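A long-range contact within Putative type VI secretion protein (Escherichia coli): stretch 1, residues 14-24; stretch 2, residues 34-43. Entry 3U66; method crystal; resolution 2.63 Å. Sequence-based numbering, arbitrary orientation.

Stretch 1 14-24: YPGWLMVSQLR
Stretch 2 (34-43) ALYRRACQLV

Residues 14-24 and 34-43 are both helical and pack in a roughly antiparallel manner, their axes crossing at -149° and approaching to 10.4 Å. No hydrogen bond links them; the contact is built from side-chain packing that buries 316 Å² in total. Backbone torsions are helical, mostly near -65/-40, with Tyr14, Ala39 and Cys40 at phi -50 to -55° and psi near -50°, and psi relaxing to -29° at Arg24. Hydrogen bonds from i+4 to i run from Leu18 N to Tyr14 O (2.9 Å) through Arg24 N to Val20 O (2.9 Å). In the second helix the same pattern holds, beginning with a weak bond from Arg38 N to Ala34 O (3.3 Å).

Along the first helix, Tyr14 points away from the partner. The CA-to-CB bond of Pro15 points toward the other helix, and the C-gamma exo ring brings Pro15 CB to 4.3 Å from Leu42 CD2. Proline has no amide hydrogen to give, and the helix is kinked here, the nitrogens of Pro15 and Gly16 lacking bonds to the preceding turn. Gly16 sets the register: Gly16 CA lies 6.6 Å from Leu42 CA, and Gly16 N is 3.5 Å from Leu42 CD2. An ideal CB on Gly16 would sit only 3.1 Å from Leu42 CD2, so the bare backbone leaves room for the leucine (chi1 -125°, between wells; chi2 t).

The selenomethionine Met19 (t, t, chi3 p) is the most extensively covered residue, losing 87 Å² to the partner. Met19 CE meets Leu42 CD1 at 3.8 Å, while Met19 CG lies over one face of the Arg38 guanidinium, 3.6 Å from Arg38 NH2. This flat group can pack against aliphatic carbon while Arg38 (chi1 -145° and chi2 -108°, both between wells; chi3 m; chi4 -159°) remains exposed.

A further turn along, the CA-to-CB bonds of buried Leu23 (m, t) and of Leu35 (t, p) each point toward the opposing helix, with Leu23 CD2 and Leu35 CD2 3.8 Å apart, closing the contact with branched apolar side chains.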

ATOM      1  N   TYR A  14       1.561  11.868   3.536  1.00 50.28           N
ATOM      2  CA  TYR A  14       1.922  11.844   4.967  1.00 49.77           C
ATOM      3  C   TYR A  14       0.722  11.787   5.932  1.00 51.96           C
ATOM      4  O   TYR A  14       0.706  10.882   6.764  1.00 52.17           O
ATOM      5  CB  TYR A  14       2.899  12.976   5.357  1.00 50.71           C
ATOM      6  CG  TYR A  14       4.364  12.649   5.200  1.00 51.60           C
ATOM      7  CD1 TYR A  14       4.912  11.493   5.750  1.00 54.22           C
ATOM      8  CD2 TYR A  14       5.240  13.554   4.600  1.00 51.68           C
ATOM      9  CE1 TYR A  14       6.263  11.194   5.621  1.00 55.30           C
ATOM     10  CE2 TYR A  14       6.595  13.269   4.461  1.00 52.25           C
ATOM     11  CZ  TYR A  14       7.102  12.087   4.975  1.00 61.11           C
ATOM     12  OH  TYR A  14       8.436  11.803   4.854  1.00 64.95           O
ATOM     13  N   PRO A  15      -0.313  12.662   5.844  1.00 47.37           N
ATOM     14  CA  PRO A  15      -1.451  12.532   6.777  1.00 46.87           C
ATOM     15  C   PRO A  15      -2.115  11.146   6.738  1.00 51.60           C
ATOM     16  O   PRO A  15      -2.401  10.565   7.789  1.00 50.56           O
ATOM     17  CB  PRO A  15      -2.412  13.641   6.320  1.00 48.01           C
ATOM     18  CG  PRO A  15      -1.578  14.606   5.593  1.00 52.10           C
ATOM     19  CD  PRO A  15      -0.540  13.777   4.897  1.00 48.11           C
ATOM     20  N   GLY A  16      -2.318  10.620   5.525  1.00 49.05           N
ATOM     21  CA  GLY A  16      -2.911   9.310   5.286  1.00 48.39           C
ATOM     22  C   GLY A  16      -2.029   8.185   5.775  1.00 52.51           C
ATOM     23  O   GLY A  16      -2.507   7.257   6.441  1.00 51.03           O
ATOM     24  N   TRP A  17      -0.724   8.274   5.463  1.00 49.98           N
ATOM     25  CA  TRP A  17       0.287   7.318   5.915  1.00 50.20           C
ATOM     26  C   TRP A  17       0.353   7.231   7.436  1.00 54.86           C
ATOM     27  O   TRP A  17       0.453   6.123   7.972  1.00 54.40           O
ATOM     28  CB  TRP A  17       1.664   7.650   5.339  1.00 49.09           C
ATOM     29  CG  TRP A  17       1.847   7.276   3.894  1.00 50.12           C
ATOM     30  CD1 TRP A  17       1.122   6.366   3.171  1.00 53.27           C
ATOM     31  CD2 TRP A  17       2.853   7.781   3.004  1.00 50.31           C
ATOM     32  NE1 TRP A  17       1.597   6.299   1.882  1.00 52.35           N
ATOM     33  CE2 TRP A  17       2.673   7.142   1.757  1.00 53.66           C
ATOM     34  CE3 TRP A  17       3.868   8.749   3.134  1.00 51.49           C
ATOM     35  CZ2 TRP A  17       3.460   7.443   0.639  1.00 52.84           C
ATOM     36  CZ3 TRP A  17       4.674   9.017   2.037  1.00 53.11           C
ATOM     37  CH2 TRP A  17       4.463   8.375   0.805  1.00 53.84           C
ATOM     38  N   LEU A  18       0.247   8.388   8.132  1.00 51.29           N
ATOM     39  CA  LEU A  18       0.257   8.412   9.585  1.00 51.48           C
ATOM     40  C   LEU A  18      -1.016   7.758  10.132  1.00 59.53           C
ATOM     41  O   LEU A  18      -0.932   6.993  11.095  1.00 59.80           O
ATOM     42  CB  LEU A  18       0.463   9.839  10.116  1.00 50.97           C
ATOM     43  CG  LEU A  18       0.691  10.009  11.634  1.00 54.34           C
ATOM     44  CD1 LEU A  18       2.001   9.341  12.108  1.00 53.58           C
ATOM     45  CD2 LEU A  18       0.672  11.487  12.018  1.00 55.29           C
HETATM   46  N   MSE A  19      -2.175   8.005   9.470  1.00 57.93           N
HETATM   47  CA  MSE A  19      -3.475   7.425   9.813  1.00 58.44           C
HETATM   48  C   MSE A  19      -3.457   5.898   9.708  1.00 60.81           C
HETATM   49  O   MSE A  19      -3.932   5.244  10.634  1.00 59.58           O
HETATM   50  CB  MSE A  19      -4.593   8.048   8.958  1.00 61.88           C
HETATM   51  CG  MSE A  19      -6.012   7.501   9.235  1.00 70.87           C
HETATM   52 SE   MSE A  19      -7.319   7.780   7.758  1.00 81.29          SE
HETATM   53  CE  MSE A  19      -6.163   7.438   6.242  1.00 77.78           C
ATOM     54  N   VAL A  20      -2.893   5.329   8.613  1.00 58.40           N
ATOM     55  CA  VAL A  20      -2.785   3.867   8.458  1.00 58.61           C
ATOM     56  C   VAL A  20      -1.861   3.278   9.522  1.00 64.17           C
ATOM     57  O   VAL A  20      -2.195   2.243  10.102  1.00 64.07           O
ATOM     58  CB  VAL A  20      -2.545   3.285   7.020  1.00 62.49           C
ATOM     59  CG1 VAL A  20      -2.932   4.256   5.911  1.00 62.50           C
ATOM     60  CG2 VAL A  20      -1.127   2.752   6.820  1.00 62.03           C
ATOM     61  N   SER A  21      -0.738   3.980   9.821  1.00 61.64           N
ATOM     62  CA  SER A  21       0.233   3.588  10.845  1.00 61.88           C
ATOM     63  C   SER A  21      -0.433   3.523  12.230  1.00 66.19           C
ATOM     64  O   SER A  21      -0.159   2.594  12.991  1.00 66.04           O
ATOM     65  CB  SER A  21       1.419   4.547  10.867  1.00 65.37           C
ATOM     66  OG  SER A  21       2.540   3.948  11.496  1.00 73.48           O
ATOM     67  N   GLN A  22      -1.340   4.476  12.529  1.00 62.72           N
ATOM     68  CA  GLN A  22      -2.087   4.499  13.788  1.00 62.96           C
ATOM     69  C   GLN A  22      -3.112   3.367  13.857  1.00 68.18           C
ATOM     70  O   GLN A  22      -3.236   2.738  14.907  1.00 67.92           O
ATOM     71  CB  GLN A  22      -2.746   5.867  14.042  1.00 64.09           C
ATOM     72  CG  GLN A  22      -1.776   6.961  14.493  1.00 75.76           C
ATOM     73  CD  GLN A  22      -1.039   6.618  15.763  1.00 86.88           C
ATOM     74  OE1 GLN A  22       0.114   6.167  15.737  1.00 79.71           O
ATOM     75  NE2 GLN A  22      -1.691   6.822  16.896  1.00 76.58           N
ATOM     76  N   LEU A  23      -3.805   3.083  12.731  1.00 65.93           N
ATOM     77  CA  LEU A  23      -4.782   1.994  12.628  1.00 66.82           C
ATOM     78  C   LEU A  23      -4.099   0.629  12.792  1.00 73.14           C
ATOM     79  O   LEU A  23      -4.680  -0.280  13.392  1.00 73.16           O
ATOM     80  CB  LEU A  23      -5.550   2.048  11.288  1.00 66.96           C
ATOM     81  CG  LEU A  23      -6.571   3.176  11.098  1.00 71.78           C
ATOM     82  CD1 LEU A  23      -7.044   3.237   9.672  1.00 71.79           C
ATOM     83  CD2 LEU A  23      -7.784   2.970  11.958  1.00 74.79           C
ATOM     84  N   ARG A  24      -2.864   0.495  12.255  1.00 71.09           N
ATOM     85  CA  ARG A  24      -2.043  -0.711  12.325  1.00 71.49           C
ATOM     86  C   ARG A  24      -1.579  -1.008  13.756  1.00 77.72           C
ATOM     87  O   ARG A  24      -1.395  -2.179  14.096  1.00 78.15           O
ATOM     88  CB  ARG A  24      -0.843  -0.594  11.384  1.00 71.36           C
ATOM     89  N   ALA A  34     -17.529   6.867   9.995  1.00 77.87           N
ATOM     90  CA  ALA A  34     -16.917   8.188  10.140  1.00 77.14           C
ATOM     91  C   ALA A  34     -15.477   8.154   9.608  1.00 79.97           C
ATOM     92  O   ALA A  34     -15.017   9.137   9.017  1.00 79.43           O
ATOM     93  CB  ALA A  34     -16.931   8.608  11.601  1.00 77.84           C
ATOM     94  N   LEU A  35     -14.779   7.009   9.811  1.00 75.27           N
ATOM     95  CA  LEU A  35     -13.415   6.770   9.341  1.00 74.21           C
ATOM     96  C   LEU A  35     -13.377   6.619   7.816  1.00 75.23           C
ATOM     97  O   LEU A  35     -12.480   7.174   7.184  1.00 75.30           O
ATOM     98  CB  LEU A  35     -12.798   5.540  10.031  1.00 74.24           C
ATOM     99  CG  LEU A  35     -11.297   5.328   9.811  1.00 78.47           C
ATOM    100  CD1 LEU A  35     -10.475   6.187  10.751  1.00 78.27           C
ATOM    101  CD2 LEU A  35     -10.929   3.870   9.957  1.00 80.80           C
ATOM    102  N   TYR A  36     -14.352   5.890   7.234  1.00 68.97           N
ATOM    103  CA  TYR A  36     -14.485   5.684   5.788  1.00 68.18           C
ATOM    104  C   TYR A  36     -14.638   7.015   5.040  1.00 69.07           C
ATOM    105  O   TYR A  36     -14.099   7.167   3.942  1.00 68.15           O
ATOM    106  CB  TYR A  36     -15.683   4.765   5.483  1.00 70.31           C
ATOM    107  CG  TYR A  36     -15.711   4.237   4.064  1.00 73.38           C
ATOM    108  CD1 TYR A  36     -15.047   3.061   3.721  1.00 75.56           C
ATOM    109  CD2 TYR A  36     -16.425   4.895   3.065  1.00 74.47           C
ATOM    110  CE1 TYR A  36     -15.079   2.562   2.419  1.00 76.51           C
ATOM    111  CE2 TYR A  36     -16.459   4.411   1.757  1.00 75.58           C
ATOM    112  CZ  TYR A  36     -15.782   3.244   1.439  1.00 84.03           C
ATOM    113  OH  TYR A  36     -15.816   2.766   0.147  1.00 86.69           O
ATOM    114  N   ARG A  37     -15.351   7.958   5.646  1.00 64.40           N
ATOM    115  CA  ARG A  37     -15.622   9.268   5.099  1.00 63.97           C
ATOM    116  C   ARG A  37     -14.359  10.085   5.076  1.00 65.08           C
ATOM    117  O   ARG A  37     -14.067  10.692   4.061  1.00 63.81           O
ATOM    118  CB  ARG A  37     -16.664   9.971   5.963  1.00 66.74           C
ATOM    119  CG  ARG A  37     -18.074   9.456   5.788  1.00 64.94           C
ATOM    120  CD  ARG A  37     -19.010  10.401   6.484  1.00 68.57           C
ATOM    121  NE  ARG A  37     -19.784  11.220   5.552  1.00 75.89           N
ATOM    122  CZ  ARG A  37     -19.326  12.320   4.950  1.00 86.86           C
ATOM    123  NH1 ARG A  37     -18.074  12.713   5.128  1.00 71.89           N
ATOM    124  NH2 ARG A  37     -20.123  13.022   4.161  1.00 69.00           N
ATOM    125  N   ARG A  38     -13.605  10.111   6.188  1.00 61.49           N
ATOM    126  CA  ARG A  38     -12.319  10.797   6.326  1.00 61.11           C
ATOM    127  C   ARG A  38     -11.333  10.195   5.337  1.00 64.40           C
ATOM    128  O   ARG A  38     -10.666  10.948   4.631  1.00 64.39           O
ATOM    129  CB  ARG A  38     -11.796  10.677   7.761  1.00 62.70           C
ATOM    130  CG  ARG A  38     -11.047  11.914   8.251  1.00 74.69           C
ATOM    131  CD  ARG A  38      -9.548  11.699   8.371  1.00 81.65           C
ATOM    132  NE  ARG A  38      -9.211  10.841   9.509  1.00 86.14           N
ATOM    133  CZ  ARG A  38      -8.022  10.801  10.101  1.00 98.24           C
ATOM    134  NH1 ARG A  38      -7.033  11.585   9.678  1.00 80.90           N
ATOM    135  NH2 ARG A  38      -7.809   9.980  11.120  1.00 83.33           N
ATOM    136  N   ALA A  39     -11.312   8.845   5.221  1.00 60.46           N
ATOM    137  CA  ALA A  39     -10.484   8.095   4.273  1.00 60.54           C
ATOM    138  C   ALA A  39     -10.745   8.584   2.851  1.00 66.95           C
ATOM    139  O   ALA A  39      -9.796   8.943   2.162  1.00 67.02           O
ATOM    140  CB  ALA A  39     -10.786   6.608   4.374  1.00 60.97           C
ATOM    141  N   CYS A  40     -12.033   8.639   2.439  1.00 65.02           N
ATOM    142  CA  CYS A  40     -12.502   9.107   1.134  1.00 65.56           C
ATOM    143  C   CYS A  40     -11.994  10.517   0.815  1.00 69.15           C
ATOM    144  O   CYS A  40     -11.434  10.734  -0.265  1.00 68.81           O
ATOM    145  CB  CYS A  40     -14.023   9.044   1.070  1.00 66.63           C
ATOM    146  SG  CYS A  40     -14.688   7.413   0.652  1.00 70.99           S
ATOM    147  N   GLN A  41     -12.169  11.464   1.770  1.00 64.87           N
ATOM    148  CA  GLN A  41     -11.754  12.866   1.647  1.00 64.51           C
ATOM    149  C   GLN A  41     -10.244  12.998   1.479  1.00 67.71           C
ATOM    150  O   GLN A  41      -9.782  13.844   0.713  1.00 67.09           O
ATOM    151  CB  GLN A  41     -12.246  13.720   2.838  1.00 65.90           C
ATOM    152  CG  GLN A  41     -13.769  13.789   3.029  1.00 78.68           C
ATOM    153  CD  GLN A  41     -14.566  13.955   1.750  1.00 97.12           C
ATOM    154  OE1 GLN A  41     -14.457  14.958   1.031  1.00 89.28           O
ATOM    155  NE2 GLN A  41     -15.393  12.965   1.443  1.00 92.49           N
ATOM    156  N   LEU A  42      -9.488  12.138   2.175  1.00 63.21           N
ATOM    157  CA  LEU A  42      -8.035  12.080   2.111  1.00 62.60           C
ATOM    158  C   LEU A  42      -7.541  11.631   0.715  1.00 65.05           C
ATOM    159  O   LEU A  42      -6.613  12.234   0.159  1.00 64.93           O
ATOM    160  CB  LEU A  42      -7.525  11.149   3.211  1.00 62.62           C
ATOM    161  CG  LEU A  42      -6.493  11.785   4.136  1.00 67.07           C
ATOM    162  CD1 LEU A  42      -6.590  11.176   5.505  1.00 67.02           C
ATOM    163  CD2 LEU A  42      -5.002  11.596   3.585  1.00 70.74           C
ATOM    164  N   VAL A  43      -8.201  10.601   0.142  1.00 59.72           N
ATOM    165  CA  VAL A  43      -7.918  10.068  -1.193  1.00 58.78           C
ATOM    166  C   VAL A  43      -8.227  11.155  -2.236  1.00 61.97           C
ATOM    167  O   VAL A  43      -7.404  11.396  -3.115  1.00 61.10           O
ATOM    168  CB  VAL A  43      -8.693   8.747  -1.452  1.00 62.48           C
ATOM    169  CG1 VAL A  43      -8.534   8.264  -2.890  1.00 62.36           C
ATOM    170  CG2 VAL A  43      -8.266   7.654  -0.476  1.00 62.17           C
TER